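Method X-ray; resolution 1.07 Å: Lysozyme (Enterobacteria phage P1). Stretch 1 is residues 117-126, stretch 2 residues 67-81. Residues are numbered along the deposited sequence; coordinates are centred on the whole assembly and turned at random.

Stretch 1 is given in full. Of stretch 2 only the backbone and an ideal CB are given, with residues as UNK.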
# COMPACT_ATOMS: atom_id res chain seq x y z
N GLU A 117 14.49 -4.94 -9.09
CA GLU A 117 14.47 -3.80 -9.99
C GLU A 117 13.67 -2.67 -9.36
O GLU A 117 12.50 -2.47 -9.69
CB GLU A 117 13.89 -4.22 -11.33
CG GLU A 117 14.76 -5.22 -12.09
CD GLU A 117 16.00 -4.60 -12.66
OE1 GLU A 117 16.14 -3.35 -12.69
OE2 GLU A 117 16.83 -5.40 -13.09
N TRP A 118 14.29 -2.00 -8.42
CA TRP A 118 13.53 -1.14 -7.55
C TRP A 118 12.98 0.07 -8.29
O TRP A 118 11.85 0.50 -7.99
CB TRP A 118 14.34 -0.71 -6.35
CG TRP A 118 15.05 -1.80 -5.67
CD1 TRP A 118 16.40 -1.77 -5.35
CD2 TRP A 118 14.56 -3.06 -5.16
NE1 TRP A 118 16.75 -2.92 -4.72
CE2 TRP A 118 15.65 -3.73 -4.58
CE3 TRP A 118 13.32 -3.70 -5.15
CZ2 TRP A 118 15.52 -5.00 -4.01
CZ3 TRP A 118 13.22 -4.95 -4.58
CH2 TRP A 118 14.29 -5.58 -3.98
N VAL A 119 13.71 0.66 -9.22
CA VAL A 119 13.16 1.76 -9.98
C VAL A 119 11.87 1.35 -10.70
O VAL A 119 10.85 2.04 -10.62
CB VAL A 119 14.18 2.36 -10.99
CG1 VAL A 119 13.49 3.29 -11.95
CG2 VAL A 119 15.26 3.05 -10.22
N ASN A 120 11.91 0.22 -11.38
CA ASN A 120 10.73 -0.20 -12.10
C ASN A 120 9.56 -0.49 -11.13
O ASN A 120 8.39 -0.18 -11.41
CB ASN A 120 10.99 -1.45 -12.94
CG ASN A 120 11.99 -1.21 -14.04
OD1 ASN A 120 12.20 -0.05 -14.47
ND2 ASN A 120 12.54 -2.32 -14.61
N MET A 121 9.89 -1.12 -10.01
CA MET A 121 8.92 -1.37 -8.94
C MET A 121 8.26 -0.04 -8.50
O MET A 121 7.03 0.10 -8.47
CB MET A 121 9.59 -2.10 -7.80
CG MET A 121 8.67 -2.38 -6.63
SD MET A 121 9.59 -2.86 -5.14
CE MET A 121 10.36 -1.28 -4.67
N CYS A 122 9.08 0.92 -8.12
CA CYS A 122 8.60 2.22 -7.68
C CYS A 122 7.69 2.84 -8.70
O CYS A 122 6.65 3.49 -8.34
CB CYS A 122 9.79 3.17 -7.46
SG CYS A 122 10.98 2.73 -6.15
N ASN A 123 8.07 2.73 -9.96
CA ASN A 123 7.29 3.34 -11.02
C ASN A 123 5.93 2.70 -11.25
O ASN A 123 5.10 3.28 -11.94
CB ASN A 123 8.10 3.40 -12.30
CG ASN A 123 9.12 4.51 -12.26
OD1 ASN A 123 8.96 5.50 -11.57
ND2 ASN A 123 10.22 4.33 -12.99
N HIS A 124 5.69 1.54 -10.65
CA HIS A 124 4.37 0.92 -10.68
C HIS A 124 3.52 1.20 -9.47
O HIS A 124 2.38 0.69 -9.41
CB HIS A 124 4.51 -0.57 -10.94
CG HIS A 124 4.78 -0.86 -12.38
ND1 HIS A 124 3.76 -0.99 -13.31
CD2 HIS A 124 5.94 -0.97 -13.08
CE1 HIS A 124 4.28 -1.20 -14.51
NE2 HIS A 124 5.60 -1.17 -14.39
N LEU A 125 3.99 1.98 -8.51
CA LEU A 125 3.14 2.33 -7.37
C LEU A 125 1.83 2.95 -7.86
O LEU A 125 0.77 2.64 -7.30
CB LEU A 125 3.92 3.23 -6.38
CG LEU A 125 4.77 2.37 -5.42
CD1 LEU A 125 5.81 3.22 -4.77
CD2 LEU A 125 3.89 1.75 -4.34
N PRO A 126 1.84 3.86 -8.84
CA PRO A 126 0.56 4.43 -9.29
C PRO A 126 -0.34 3.47 -10.02
O PRO A 126 -1.44 3.91 -10.51
CB PRO A 126 0.99 5.66 -10.15
CG PRO A 126 2.39 5.94 -9.63
CD PRO A 126 3.00 4.58 -9.42
N UNK A 67 7.25 -10.97 0.58
CA UNK A 67 6.74 -11.12 -0.76
C UNK A 67 7.30 -10.17 -1.81
O UNK A 67 6.97 -10.30 -2.97
CB UNK A 67 5.22 -10.96 -0.72
N UNK A 68 8.12 -9.19 -1.38
CA UNK A 68 8.66 -8.17 -2.25
C UNK A 68 10.17 -7.99 -2.08
O UNK A 68 10.72 -6.98 -2.51
CB UNK A 68 7.94 -6.84 -1.99
N UNK A 69 10.83 -8.95 -1.43
CA UNK A 69 12.30 -8.85 -1.25
C UNK A 69 12.71 -7.63 -0.44
O UNK A 69 13.76 -7.04 -0.66
CB UNK A 69 13.00 -8.80 -2.61
N UNK A 70 11.87 -7.26 0.53
CA UNK A 70 12.09 -6.06 1.30
C UNK A 70 13.46 -5.94 1.90
O UNK A 70 14.01 -4.87 1.97
CB UNK A 70 11.05 -5.98 2.42
N UNK A 71 14.01 -7.05 2.39
CA UNK A 71 15.32 -6.98 3.07
C UNK A 71 16.44 -6.53 2.13
O UNK A 71 17.48 -6.07 2.60
CB UNK A 71 15.67 -8.34 3.67
N UNK A 72 16.22 -6.69 0.84
CA UNK A 72 17.18 -6.29 -0.17
C UNK A 72 17.02 -4.88 -0.69
O UNK A 72 17.87 -4.37 -1.42
CB UNK A 72 17.10 -7.26 -1.35
N UNK A 73 15.92 -4.22 -0.33
CA UNK A 73 15.65 -2.83 -0.77
C UNK A 73 16.42 -1.86 0.04
O UNK A 73 16.65 -2.11 1.22
CB UNK A 73 14.16 -2.49 -0.68
N UNK A 74 16.73 -0.67 -0.52
CA UNK A 74 17.12 0.45 0.31
C UNK A 74 15.96 0.93 1.15
O UNK A 74 14.79 0.61 0.86
CB UNK A 74 17.66 1.59 -0.55
N UNK A 75 16.26 1.68 2.20
CA UNK A 75 15.23 2.15 3.12
C UNK A 75 14.15 2.97 2.46
O UNK A 75 12.98 2.82 2.85
CB UNK A 75 15.87 2.98 4.24
N UNK A 76 14.43 3.83 1.49
CA UNK A 76 13.37 4.63 0.93
C UNK A 76 12.36 3.77 0.16
O UNK A 76 11.14 3.92 0.40
CB UNK A 76 13.96 5.71 0.02
N UNK A 77 12.83 2.87 -0.68
CA UNK A 77 11.91 1.99 -1.38
C UNK A 77 11.14 1.12 -0.39
O UNK A 77 9.92 0.90 -0.52
CB UNK A 77 12.67 1.12 -2.38
N UNK A 78 11.83 0.57 0.60
CA UNK A 78 11.17 -0.26 1.58
C UNK A 78 10.06 0.51 2.27
O UNK A 78 8.97 -0.06 2.52
CB UNK A 78 12.18 -0.78 2.61
N UNK A 79 10.34 1.72 2.63
CA UNK A 79 9.40 2.55 3.40
C UNK A 79 8.23 2.96 2.54
O UNK A 79 7.07 2.92 3.01
CB UNK A 79 10.10 3.79 3.96
N UNK A 80 8.47 3.30 1.27
CA UNK A 80 7.38 3.58 0.35
C UNK A 80 6.50 2.37 0.14
O UNK A 80 5.25 2.48 0.12
CB UNK A 80 7.93 4.06 -0.99
N UNK A 81 7.11 1.21 -0.03
CA UNK A 81 6.35 -0.01 -0.27
C UNK A 81 5.54 -0.41 0.96
O UNK A 81 4.41 -0.90 0.87
CB UNK A 81 7.29 -1.15 -0.67

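Stretch 1 offers stretch 2 an almost wholly apolar surface: the indole of Trp118, then Met121, Cys122 and Leu125 along and just beyond helix 118-123. Helix 75-81 runs alongside at 28°, its axis 11.0 Å away at closest approach.

Position 67 has nothing of stretch 1 near its CB, so many residues would suit; it is His67. At 68 the ideal CB lies 5.3 Å from Met121 SD and points sideways, which favours an apolar group without fixing its size. Phe68 is found, and its carbonyl O approaches Trp118 CZ3 at 3.8 Å.

Position 69 has phi/psi of 61/34, a left-handed conformation easiest for Gly, Asn or Asp, yet its CB points toward the indole, 3.7 Å from Trp118 CH2. A chain with aliphatic carbons near its root could use that contact. The residue is Arg69, whose CB packs 3.9 Å from Trp118 CH2.

Positions 70 and 71 point away, leaving the choice open: Gly70 and Lys71. Position 72 points sideways, with its CB 3.8 Å from Trp118 CZ2; a chain that touches the ring with its CB and then turns away would suit. Asp72 does this, and its OD2 forms a salt bridge with Arg69 NH2 (3.0 Å), also accepting a hydrogen bond from Arg69 NE (3.0 Å).

At 73 the CB is 4.4 Å from Trp118 CE2. A long, flexible apolar chain such as Met could cross the ring toward Met121; Leu could cover the indole with less reach. Met73 lays CG over the six-membered ring, 3.6 Å from Trp118 CZ3, and carries CE to 3.6 Å from Met121 SD.

Position 74, with phi -67 and psi 162, precedes the helix. Ser, Thr or Asp would be familiar N-cap choices, but proline also fits this phi. Pro74 places CD over the five-membered ring, 3.7 Å from Trp118 CD1.

Positions 75 and 76 lie out of reach of stretch 1, which leaves the choice open; Asp75 and Asn76 occupy them. At 77 the CB heads toward stretch 1, 4.0 Å from Met121 CE and 4.4 Å from Cys122 SG, so a small apolar residue is apt. Ala77 fills the place with its methyl.

At 78 the CB points sideways with nothing of stretch 1 within 5.5 Å, and 79 is out of reach, so stretch 1 sets no preference; they are Phe78 and Ser79. Ser79 OG donates a hydrogen bond to Asp75 O (2.8 Å). Position 80 points toward Leu125, where a small apolar group suits: Ala80 CB sits 4.5 Å from Leu125 CD1.

At 81 the CA-to-CB bond points sideways, with the ideal CB 5.0 Å from Met121 CE, inviting a longer apolar chain. Met81, m at all three chi angles, brings CG to 3.6 Å from Met121 CE and SD to 4.0 Å from Leu125 CD2.

Stretch 2 (67-81) HFRGKDMPDNAFSAM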
# COMPACT_ATOMS: atom_id res chain seq x y z
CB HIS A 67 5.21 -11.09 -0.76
CG HIS A 67 4.63 -12.12 0.12
ND1 HIS A 67 4.86 -13.47 -0.07
CD2 HIS A 67 3.84 -12.00 1.21
CE1 HIS A 67 4.24 -14.13 0.89
NE2 HIS A 67 3.63 -13.27 1.68
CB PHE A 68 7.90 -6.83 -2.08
CG PHE A 68 6.47 -6.91 -2.50
CD1 PHE A 68 6.08 -6.50 -3.72
CD2 PHE A 68 5.52 -7.42 -1.66
CE1 PHE A 68 4.78 -6.58 -4.12
CE2 PHE A 68 4.20 -7.54 -2.05
CZ PHE A 68 3.81 -7.13 -3.29
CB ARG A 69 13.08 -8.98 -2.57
CG ARG A 69 13.05 -10.40 -3.12
CD ARG A 69 13.86 -10.50 -4.40
NE ARG A 69 15.25 -10.14 -4.11
CZ ARG A 69 16.17 -9.77 -4.99
NH1 ARG A 69 15.87 -9.78 -6.27
NH2 ARG A 69 17.36 -9.40 -4.56
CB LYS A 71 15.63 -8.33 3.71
CG LYS A 71 14.68 -8.62 4.87
CD LYS A 71 14.91 -9.94 5.48
CE LYS A 71 13.54 -10.63 5.62
NZ LYS A 71 13.12 -11.46 4.47
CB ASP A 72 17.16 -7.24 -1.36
CG ASP A 72 17.48 -8.63 -1.00
OD1 ASP A 72 18.30 -8.84 -0.07
OD2 ASP A 72 16.90 -9.56 -1.65
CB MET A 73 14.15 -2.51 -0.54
CG MET A 73 13.22 -3.26 -1.38
SD MET A 73 11.55 -2.66 -1.08
CE MET A 73 10.64 -4.00 -1.90
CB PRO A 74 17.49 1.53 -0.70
CG PRO A 74 17.44 0.90 -2.01
CD PRO A 74 16.68 -0.36 -1.95
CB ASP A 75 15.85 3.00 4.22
CG ASP A 75 16.48 2.20 5.35
OD1 ASP A 75 16.46 0.97 5.43
OD2 ASP A 75 17.06 2.82 6.27
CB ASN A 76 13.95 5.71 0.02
CG ASN A 76 14.66 6.81 0.75
OD1 ASN A 76 14.44 7.01 1.96
ND2 ASN A 76 15.55 7.52 0.05
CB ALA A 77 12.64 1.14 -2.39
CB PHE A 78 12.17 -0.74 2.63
CG PHE A 78 11.54 -1.55 3.72
CD1 PHE A 78 11.27 -2.88 3.53
CD2 PHE A 78 11.10 -0.92 4.88
CE1 PHE A 78 10.60 -3.59 4.50
CE2 PHE A 78 10.40 -1.65 5.81
CZ PHE A 78 10.18 -2.95 5.62
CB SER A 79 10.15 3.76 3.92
OG SER A 79 11.16 3.39 4.84
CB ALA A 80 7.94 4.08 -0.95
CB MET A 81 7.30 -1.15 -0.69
CG MET A 81 7.85 -0.94 -2.10
SD MET A 81 6.59 -1.00 -3.41
CE MET A 81 6.12 -2.75 -3.35
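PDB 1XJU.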